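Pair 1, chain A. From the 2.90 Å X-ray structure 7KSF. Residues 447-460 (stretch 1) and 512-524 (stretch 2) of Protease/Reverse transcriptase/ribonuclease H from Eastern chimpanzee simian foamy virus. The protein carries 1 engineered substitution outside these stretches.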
# COMPACT_ATOMS: atom_id res chain seq x y z
N GLU A 447 -7.52 1.89 34.08
CA GLU A 447 -8.47 2.82 33.49
C GLU A 447 -7.76 4.10 33.07
O GLU A 447 -6.83 4.56 33.73
CB GLU A 447 -9.61 3.14 34.46
CG GLU A 447 -10.67 2.04 34.59
CD GLU A 447 -11.71 2.09 33.49
OE1 GLU A 447 -11.51 2.83 32.50
OE2 GLU A 447 -12.74 1.40 33.61
N ARG A 448 -8.22 4.67 31.95
CA ARG A 448 -7.64 5.91 31.44
C ARG A 448 -8.05 7.08 32.32
O ARG A 448 -9.22 7.24 32.67
CB ARG A 448 -8.09 6.14 30.00
CG ARG A 448 -7.80 7.53 29.43
CD ARG A 448 -6.30 7.81 29.37
NE ARG A 448 -6.03 9.15 28.86
CZ ARG A 448 -4.82 9.70 28.83
NH1 ARG A 448 -3.77 9.03 29.28
NH2 ARG A 448 -4.65 10.93 28.35
N LEU A 449 -7.07 7.90 32.70
CA LEU A 449 -7.32 9.05 33.57
C LEU A 449 -7.17 10.34 32.77
O LEU A 449 -6.09 10.59 32.22
CB LEU A 449 -6.36 9.05 34.76
CG LEU A 449 -6.31 7.74 35.55
CD1 LEU A 449 -5.35 7.86 36.73
CD2 LEU A 449 -7.70 7.35 36.02
N PRO A 450 -8.21 11.17 32.69
CA PRO A 450 -8.10 12.41 31.90
C PRO A 450 -7.08 13.40 32.44
O PRO A 450 -6.71 14.33 31.72
CB PRO A 450 -9.52 12.99 31.96
CG PRO A 450 -10.40 11.83 32.32
CD PRO A 450 -9.57 10.97 33.22
N GLU A 451 -6.62 13.24 33.68
CA GLU A 451 -5.63 14.16 34.23
C GLU A 451 -4.23 13.81 33.76
O GLU A 451 -3.52 14.66 33.21
CB GLU A 451 -5.70 14.16 35.76
CG GLU A 451 -4.46 14.72 36.45
CD GLU A 451 -4.41 16.24 36.48
OE1 GLU A 451 -4.91 16.89 35.53
OE2 GLU A 451 -3.85 16.80 37.45
N GLN A 452 -3.80 12.56 33.96
CA GLN A 452 -2.46 12.16 33.59
C GLN A 452 -2.29 12.11 32.08
O GLN A 452 -3.23 11.81 31.33
CB GLN A 452 -2.12 10.79 34.19
CG GLN A 452 -2.10 10.77 35.71
CD GLN A 452 -1.45 9.51 36.26
OE1 GLN A 452 -0.84 8.74 35.52
NE2 GLN A 452 -1.57 9.30 37.56
N ARG A 453 -1.08 12.43 31.62
CA ARG A 453 -0.77 12.40 30.20
C ARG A 453 -0.68 10.96 29.71
O ARG A 453 -0.51 10.01 30.48
CB ARG A 453 0.53 13.14 29.93
CG ARG A 453 0.52 14.59 30.37
CD ARG A 453 1.85 15.27 30.10
NE ARG A 453 2.93 14.66 30.86
CZ ARG A 453 4.20 15.04 30.78
NH1 ARG A 453 4.55 16.03 29.97
NH2 ARG A 453 5.13 14.43 31.51
N LEU A 454 -0.81 10.80 28.39
CA LEU A 454 -0.84 9.48 27.77
C LEU A 454 0.58 9.04 27.44
O LEU A 454 1.26 9.69 26.64
CB LEU A 454 -1.71 9.51 26.51
CG LEU A 454 -2.56 8.28 26.18
CD1 LEU A 454 -3.43 8.55 24.97
CD2 LEU A 454 -1.70 7.05 25.95
N VAL A 455 1.02 7.94 28.06
CA VAL A 455 2.35 7.38 27.83
C VAL A 455 2.22 6.16 26.93
O VAL A 455 1.40 5.27 27.20
CB VAL A 455 3.03 7.01 29.16
CG1 VAL A 455 4.24 6.13 28.91
CG2 VAL A 455 3.43 8.27 29.91
N ILE A 456 3.03 6.12 25.88
CA ILE A 456 3.01 5.03 24.91
C ILE A 456 4.42 4.48 24.77
O ILE A 456 5.34 5.21 24.38
CB ILE A 456 2.48 5.48 23.55
CG1 ILE A 456 1.14 6.20 23.70
CG2 ILE A 456 2.33 4.30 22.61
CD1 ILE A 456 0.62 6.79 22.41
N LYS A 457 4.59 3.20 25.09
CA LYS A 457 5.86 2.51 24.90
C LYS A 457 5.77 1.63 23.66
O LYS A 457 4.86 0.80 23.54
CB LYS A 457 6.22 1.68 26.13
CG LYS A 457 6.47 2.50 27.39
CD LYS A 457 6.96 1.63 28.53
CE LYS A 457 7.39 2.47 29.72
NZ LYS A 457 7.96 1.62 30.80
N VAL A 458 6.70 1.83 22.73
CA VAL A 458 6.62 1.22 21.40
C VAL A 458 7.90 0.43 21.13
O VAL A 458 9.01 0.97 21.25
CB VAL A 458 6.40 2.27 20.30
CG1 VAL A 458 6.28 1.60 18.95
CG2 VAL A 458 5.16 3.09 20.60
N ASN A 459 7.73 -0.83 20.77
CA ASN A 459 8.81 -1.68 20.28
C ASN A 459 8.21 -2.57 19.18
O ASN A 459 6.99 -2.67 19.04
CB ASN A 459 9.43 -2.52 21.40
CG ASN A 459 10.88 -2.88 21.14
OD1 ASN A 459 11.31 -2.96 19.99
ND2 ASN A 459 11.64 -3.09 22.21
N THR A 460 9.08 -3.20 18.39
CA THR A 460 8.61 -4.03 17.29
C THR A 460 9.47 -5.27 17.12
O THR A 460 10.65 -5.29 17.49
CB THR A 460 8.58 -3.26 15.95
OG1 THR A 460 7.75 -3.95 15.02
CG2 THR A 460 9.98 -3.15 15.36
N LEU A 512 -7.85 8.29 22.84
CA LEU A 512 -7.61 8.25 24.28
C LEU A 512 -6.96 9.52 24.81
O LEU A 512 -6.88 9.68 26.03
CB LEU A 512 -6.73 7.05 24.63
CG LEU A 512 -7.00 5.74 23.90
CD1 LEU A 512 -5.97 4.69 24.30
CD2 LEU A 512 -8.41 5.24 24.19
N ALA A 513 -6.48 10.40 23.94
CA ALA A 513 -5.80 11.61 24.40
C ALA A 513 -6.74 12.50 25.20
O ALA A 513 -6.45 12.86 26.34
CB ALA A 513 -5.22 12.37 23.20
N MET A 514 -7.88 12.86 24.60
CA MET A 514 -8.89 13.70 25.26
C MET A 514 -8.29 15.04 25.70
O MET A 514 -8.51 15.50 26.82
CB MET A 514 -9.53 12.96 26.44
CG MET A 514 -10.07 11.59 26.08
SD MET A 514 -10.60 10.69 27.54
CE MET A 514 -11.18 9.17 26.80
N GLY A 515 -7.54 15.66 24.79
CA GLY A 515 -6.95 16.95 25.07
C GLY A 515 -5.72 16.92 25.94
O GLY A 515 -5.34 17.96 26.48
N GLN A 516 -5.08 15.77 26.08
CA GLN A 516 -3.88 15.62 26.90
C GLN A 516 -2.66 15.39 26.02
O GLN A 516 -2.75 14.72 24.98
CB GLN A 516 -4.03 14.47 27.90
CG GLN A 516 -4.91 14.80 29.08
CD GLN A 516 -4.29 15.84 29.99
OE1 GLN A 516 -3.07 15.94 30.09
NE2 GLN A 516 -5.13 16.63 30.65
N GLU A 517 -1.55 16.03 26.42
CA GLU A 517 -0.30 15.80 25.70
C GLU A 517 0.10 14.34 25.78
O GLU A 517 -0.20 13.64 26.76
CB GLU A 517 0.81 16.68 26.28
CG GLU A 517 0.51 18.17 26.26
CD GLU A 517 1.61 19.00 26.88
OE1 GLU A 517 2.65 18.43 27.27
OE2 GLU A 517 1.45 20.24 26.97
N ILE A 518 0.79 13.87 24.75
CA ILE A 518 1.19 12.48 24.61
C ILE A 518 2.71 12.40 24.60
O ILE A 518 3.36 13.10 23.82
CB ILE A 518 0.60 11.85 23.34
CG1 ILE A 518 -0.92 11.90 23.36
CG2 ILE A 518 1.09 10.42 23.18
CD1 ILE A 518 -1.57 11.32 22.13
N LEU A 519 3.26 11.56 25.47
CA LEU A 519 4.69 11.30 25.51
C LEU A 519 4.93 9.86 25.08
O LEU A 519 4.30 8.94 25.61
CB LEU A 519 5.27 11.55 26.90
CG LEU A 519 5.56 12.99 27.31
CD1 LEU A 519 4.29 13.80 27.52
CD2 LEU A 519 6.42 13.00 28.56
N VAL A 520 5.84 9.67 24.13
CA VAL A 520 6.12 8.36 23.56
C VAL A 520 7.55 7.97 23.92
O VAL A 520 8.48 8.75 23.70
CB VAL A 520 5.91 8.35 22.04
CG1 VAL A 520 6.19 6.96 21.48
CG2 VAL A 520 4.50 8.78 21.70
N TYR A 521 7.71 6.78 24.48
CA TYR A 521 9.02 6.23 24.77
C TYR A 521 9.35 5.16 23.74
O TYR A 521 8.48 4.38 23.33
CB TYR A 521 9.06 5.64 26.19
CG TYR A 521 8.91 6.69 27.27
CD1 TYR A 521 7.66 7.16 27.64
CD2 TYR A 521 10.02 7.22 27.91
CE1 TYR A 521 7.52 8.12 28.62
CE2 TYR A 521 9.89 8.18 28.89
CZ TYR A 521 8.64 8.63 29.24
OH TYR A 521 8.50 9.58 30.22
N SER A 522 10.61 5.14 23.32
CA SER A 522 11.03 4.31 22.20
C SER A 522 12.50 3.96 22.35
O SER A 522 13.25 4.72 22.98
CB SER A 522 10.79 5.05 20.87
OG SER A 522 11.02 6.44 21.03
N PRO A 523 12.93 2.83 21.80
CA PRO A 523 14.36 2.48 21.85
C PRO A 523 15.26 3.39 21.05
O PRO A 523 16.47 3.14 20.99
CB PRO A 523 14.40 1.04 21.28
CG PRO A 523 12.98 0.58 21.27
CD PRO A 523 12.13 1.79 21.13
N ILE A 524 14.73 4.44 20.43
CA ILE A 524 15.53 5.34 19.61
C ILE A 524 16.06 6.46 20.49
O ILE A 524 15.33 7.02 21.32
CB ILE A 524 14.70 5.88 18.45
CG1 ILE A 524 13.45 6.58 18.98
CG2 ILE A 524 14.34 4.75 17.48
CD1 ILE A 524 12.40 6.83 17.95

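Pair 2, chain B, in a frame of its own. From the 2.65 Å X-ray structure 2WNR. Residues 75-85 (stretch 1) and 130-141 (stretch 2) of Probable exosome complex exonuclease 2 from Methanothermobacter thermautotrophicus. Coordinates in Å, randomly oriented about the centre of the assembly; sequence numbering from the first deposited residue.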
# COMPACT_ATOMS: atom_id res chain seq x y z
N THR B 75 27.60 -6.07 2.27
CA THR B 75 27.97 -7.08 3.27
C THR B 75 27.86 -8.49 2.69
O THR B 75 27.14 -9.34 3.22
CB THR B 75 27.15 -6.96 4.59
OG1 THR B 75 25.75 -6.87 4.30
CG2 THR B 75 27.59 -5.76 5.43
N PRO B 76 28.61 -8.77 1.61
CA PRO B 76 28.42 -10.01 0.85
C PRO B 76 28.76 -11.28 1.63
O PRO B 76 28.43 -12.39 1.19
CB PRO B 76 29.38 -9.84 -0.32
CG PRO B 76 30.50 -9.02 0.24
CD PRO B 76 29.84 -8.07 1.21
N GLU B 77 29.40 -11.11 2.79
CA GLU B 77 29.88 -12.23 3.60
C GLU B 77 29.02 -12.46 4.86
O GLU B 77 29.31 -13.36 5.66
CB GLU B 77 31.36 -12.02 3.98
CG GLU B 77 31.61 -11.24 5.30
CD GLU B 77 31.40 -9.73 5.21
OE1 GLU B 77 31.92 -9.02 6.10
OE2 GLU B 77 30.72 -9.23 4.28
N MET B 78 27.98 -11.65 5.02
CA MET B 78 27.14 -11.72 6.21
C MET B 78 25.76 -12.32 5.93
O MET B 78 25.17 -12.09 4.87
CB MET B 78 27.00 -10.35 6.87
CG MET B 78 28.32 -9.67 7.24
SD MET B 78 29.32 -10.67 8.35
CE MET B 78 30.42 -9.44 9.08
N GLY B 79 25.26 -13.11 6.88
CA GLY B 79 23.90 -13.62 6.84
C GLY B 79 22.98 -12.51 7.33
O GLY B 79 23.44 -11.52 7.89
N VAL B 80 21.68 -12.67 7.11
CA VAL B 80 20.73 -11.61 7.40
C VAL B 80 19.84 -11.94 8.60
O VAL B 80 19.41 -13.08 8.77
CB VAL B 80 19.88 -11.31 6.16
CG1 VAL B 80 18.85 -10.22 6.45
CG2 VAL B 80 20.78 -10.92 4.98
N ILE B 81 19.58 -10.93 9.43
CA ILE B 81 18.53 -11.00 10.45
C ILE B 81 17.44 -9.99 10.12
O ILE B 81 17.74 -8.83 9.83
CB ILE B 81 19.08 -10.73 11.87
CG1 ILE B 81 19.93 -11.90 12.34
CG2 ILE B 81 17.94 -10.50 12.87
CD1 ILE B 81 20.55 -11.71 13.72
N LEU B 82 16.19 -10.42 10.17
CA LEU B 82 15.03 -9.56 9.92
C LEU B 82 14.04 -9.66 11.08
O LEU B 82 13.39 -10.69 11.25
CB LEU B 82 14.36 -9.96 8.61
CG LEU B 82 15.07 -9.53 7.34
CD1 LEU B 82 14.71 -10.45 6.19
CD2 LEU B 82 14.78 -8.08 6.97
N THR B 83 13.91 -8.60 11.86
CA THR B 83 13.05 -8.59 13.04
C THR B 83 11.76 -7.85 12.74
O THR B 83 11.78 -6.74 12.23
CB THR B 83 13.75 -7.96 14.26
OG1 THR B 83 14.98 -8.65 14.52
CG2 THR B 83 12.89 -8.03 15.53
N ASN B 84 10.64 -8.50 13.03
CA ASN B 84 9.34 -7.87 12.86
C ASN B 84 8.40 -8.30 13.97
O ASN B 84 8.44 -9.45 14.42
CB ASN B 84 8.73 -8.17 11.48
CG ASN B 84 7.37 -7.49 11.29
OD1 ASN B 84 7.30 -6.28 11.05
ND2 ASN B 84 6.29 -8.26 11.43
N SER B 85 7.56 -7.38 14.43
CA SER B 85 6.63 -7.71 15.49
C SER B 85 5.20 -7.37 15.12
O SER B 85 4.94 -6.34 14.49
CB SER B 85 7.02 -7.02 16.80
OG SER B 85 7.25 -5.65 16.59
N GLU B 130 29.41 -16.18 -0.61
CA GLU B 130 29.72 -14.75 -0.49
C GLU B 130 29.17 -13.94 -1.67
O GLU B 130 29.52 -14.19 -2.83
CB GLU B 130 31.23 -14.57 -0.38
CG GLU B 130 31.75 -13.33 0.35
CD GLU B 130 33.30 -13.32 0.41
OE1 GLU B 130 33.90 -12.29 0.81
OE2 GLU B 130 33.93 -14.36 0.07
N GLY B 131 28.30 -12.98 -1.36
CA GLY B 131 27.75 -12.06 -2.36
C GLY B 131 26.65 -12.61 -3.25
O GLY B 131 26.49 -12.13 -4.39
N SER B 132 25.89 -13.58 -2.74
CA SER B 132 24.88 -14.30 -3.53
C SER B 132 23.87 -15.08 -2.69
O SER B 132 22.67 -14.83 -2.78
CB SER B 132 25.56 -15.24 -4.54
OG SER B 132 24.62 -15.78 -5.45
N LYS B 133 24.35 -16.04 -1.89
CA LYS B 133 23.46 -16.91 -1.08
C LYS B 133 23.87 -16.94 0.39
O LYS B 133 25.00 -17.30 0.72
CB LYS B 133 23.44 -18.34 -1.64
CG LYS B 133 22.88 -18.48 -3.05
CD LYS B 133 21.39 -18.77 -3.04
CE LYS B 133 20.87 -19.17 -4.40
NZ LYS B 133 20.77 -17.99 -5.30
N VAL B 134 22.94 -16.55 1.26
CA VAL B 134 23.15 -16.65 2.70
C VAL B 134 21.85 -17.01 3.43
O VAL B 134 20.76 -16.91 2.87
CB VAL B 134 23.74 -15.35 3.35
CG1 VAL B 134 25.06 -14.91 2.71
CG2 VAL B 134 22.72 -14.21 3.48
N TRP B 135 21.97 -17.40 4.69
CA TRP B 135 20.82 -17.69 5.52
C TRP B 135 20.16 -16.41 6.03
O TRP B 135 20.82 -15.55 6.62
CB TRP B 135 21.19 -18.60 6.70
CG TRP B 135 21.19 -20.06 6.39
CD1 TRP B 135 22.26 -20.91 6.43
CD2 TRP B 135 20.07 -20.87 6.00
NE1 TRP B 135 21.88 -22.18 6.10
CE2 TRP B 135 20.54 -22.19 5.83
CE3 TRP B 135 18.71 -20.60 5.79
CZ2 TRP B 135 19.71 -23.24 5.44
CZ3 TRP B 135 17.87 -21.65 5.40
CH2 TRP B 135 18.38 -22.96 5.23
N MET B 136 18.86 -16.28 5.79
CA MET B 136 18.11 -15.15 6.31
C MET B 136 17.22 -15.61 7.45
O MET B 136 16.34 -16.47 7.26
CB MET B 136 17.26 -14.51 5.22
CG MET B 136 18.08 -13.91 4.09
SD MET B 136 17.06 -13.09 2.86
CE MET B 136 16.16 -14.47 2.13
N LEU B 137 17.46 -15.06 8.63
CA LEU B 137 16.70 -15.42 9.83
C LEU B 137 15.56 -14.44 10.04
O LEU B 137 15.80 -13.30 10.44
CB LEU B 137 17.61 -15.41 11.05
CG LEU B 137 18.35 -16.65 11.53
CD1 LEU B 137 18.74 -17.62 10.43
CD2 LEU B 137 19.57 -16.21 12.32
N PHE B 138 14.33 -14.88 9.78
CA PHE B 138 13.15 -14.05 10.09
C PHE B 138 12.75 -14.24 11.54
O PHE B 138 12.18 -15.26 11.91
CB PHE B 138 11.97 -14.39 9.17
CG PHE B 138 12.14 -13.91 7.76
CD1 PHE B 138 11.69 -12.65 7.38
CD2 PHE B 138 12.73 -14.73 6.80
CE1 PHE B 138 11.84 -12.20 6.06
CE2 PHE B 138 12.88 -14.28 5.49
CZ PHE B 138 12.43 -13.01 5.12
N LEU B 139 13.07 -13.27 12.37
CA LEU B 139 12.60 -13.25 13.74
C LEU B 139 11.23 -12.59 13.76
O LEU B 139 11.11 -11.40 13.47
CB LEU B 139 13.59 -12.49 14.62
CG LEU B 139 14.88 -13.19 15.08
CD1 LEU B 139 15.48 -14.13 14.04
CD2 LEU B 139 15.90 -12.15 15.46
N ASP B 140 10.19 -13.36 14.08
CA ASP B 140 8.82 -12.86 14.11
C ASP B 140 8.21 -12.88 15.51
O ASP B 140 8.01 -13.94 16.11
CB ASP B 140 7.94 -13.62 13.11
CG ASP B 140 8.18 -13.17 11.68
OD1 ASP B 140 7.93 -11.97 11.40
OD2 ASP B 140 8.59 -14.02 10.85
N LEU B 141 7.93 -11.70 16.04
CA LEU B 141 7.44 -11.56 17.40
C LEU B 141 5.94 -11.37 17.36
O LEU B 141 5.44 -10.46 16.71
CB LEU B 141 8.12 -10.36 18.09
CG LEU B 141 9.61 -10.41 18.47
CD1 LEU B 141 10.50 -10.90 17.35
CD2 LEU B 141 10.09 -9.03 18.93

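Pair 1 and pair 2 each set two parallel strands side by side, preceded by a loop in stretch 1; 14 central residues superpose with an RMSD of 0.8 Å. The strand axes approach to 4.7 Å in pair 1 and 4.6 Å in pair 2, with N-to-C directions 23° and 16° apart, and the two stretches together bury 1001 and 873 Å².

The hydrogen-bond ladder is the common frame. In pair 1, Leu A454 N bonds weakly to Glu A517 O (3.3 Å), Leu A519 N to Leu A454 O (3.0 Å), Ile A456 N to Leu A519 O (3.1 Å), Tyr A521 N to Ile A456 O (2.8 Å) and Val A458 N to Tyr A521 O (3.2 Å). The matched rungs of pair 2 run from Val B80 N to Trp B135 O (3.0 Å), Leu B137 N to Val B80 O (2.8 Å), Leu B82 N to Leu B137 O (2.9 Å), Leu B139 N to Leu B82 O (2.8 Å) and Asn B84 N to Leu B139 O (3.0 Å). In pair 2 a further rung joins Leu B141 N to Asn B84 O (2.8 Å); the matching Pro A523 has no amide hydrogen, and its CD instead lies 3.2 Å from Val A458 O.

On one sheet face, Leu A454 and Ile A518 match Val B80 and Met B136. Leu A454 CB meets Ile A518 CG1 at 4.0 Å, while its CD1 reaches back to Leu A512 CB (3.6 Å). The shorter Val B80 sets CB 3.8 Å from Met B136 CG and CG2 4.1 Å from Val B134 CG2. Further along this face, Ile A456 and Val A520 match Leu B82 and Phe B138. Ile A456 CD1 packs on Ile A518 CG2 (3.7 Å), but Leu B82 CD1 touches Phe B138 CE1 (3.4 Å), the aromatic ring taking the place of a valine.

On the other face, Val A455 and Leu A519 match Ile B81 and Leu B137, and Lys A457 and Tyr A521 match Thr B83 and Leu B139. Val A455 CG1 contacts Tyr A521 CD1 at 3.8 Å; Ile B81 CG2 contacts Leu B139 CD2 at 3.7 Å, so in both pairs a beta-branched residue packs diagonally across the strands, against an aromatic ring in pair 1 and a leucine in pair 2. Lys A457 CG lies 4.2 Å from Tyr A521 CB, whereas Thr B83 OG1 lies 3.7 Å from Leu B139 CD2.

At the strand entrances the backbones match closely but the side chains differ. Gln A516 and Val B134 coincide, and both point toward stretch 1. Gln A516 NE2 lies 3.0 Å from Pro A450 O; Val B134 CG2 instead lies 3.6 Å from Gly B79 CA. Arg A453 matches that glycine: its NH1 places Leu A519 CD1 (3.3 Å) over one guanidinium face. Pro A450 and Pro B76 also coincide, but Pro B76 O accepts a bond from Gly B131 N (2.6 Å), a residue without a counterpart in pair 1.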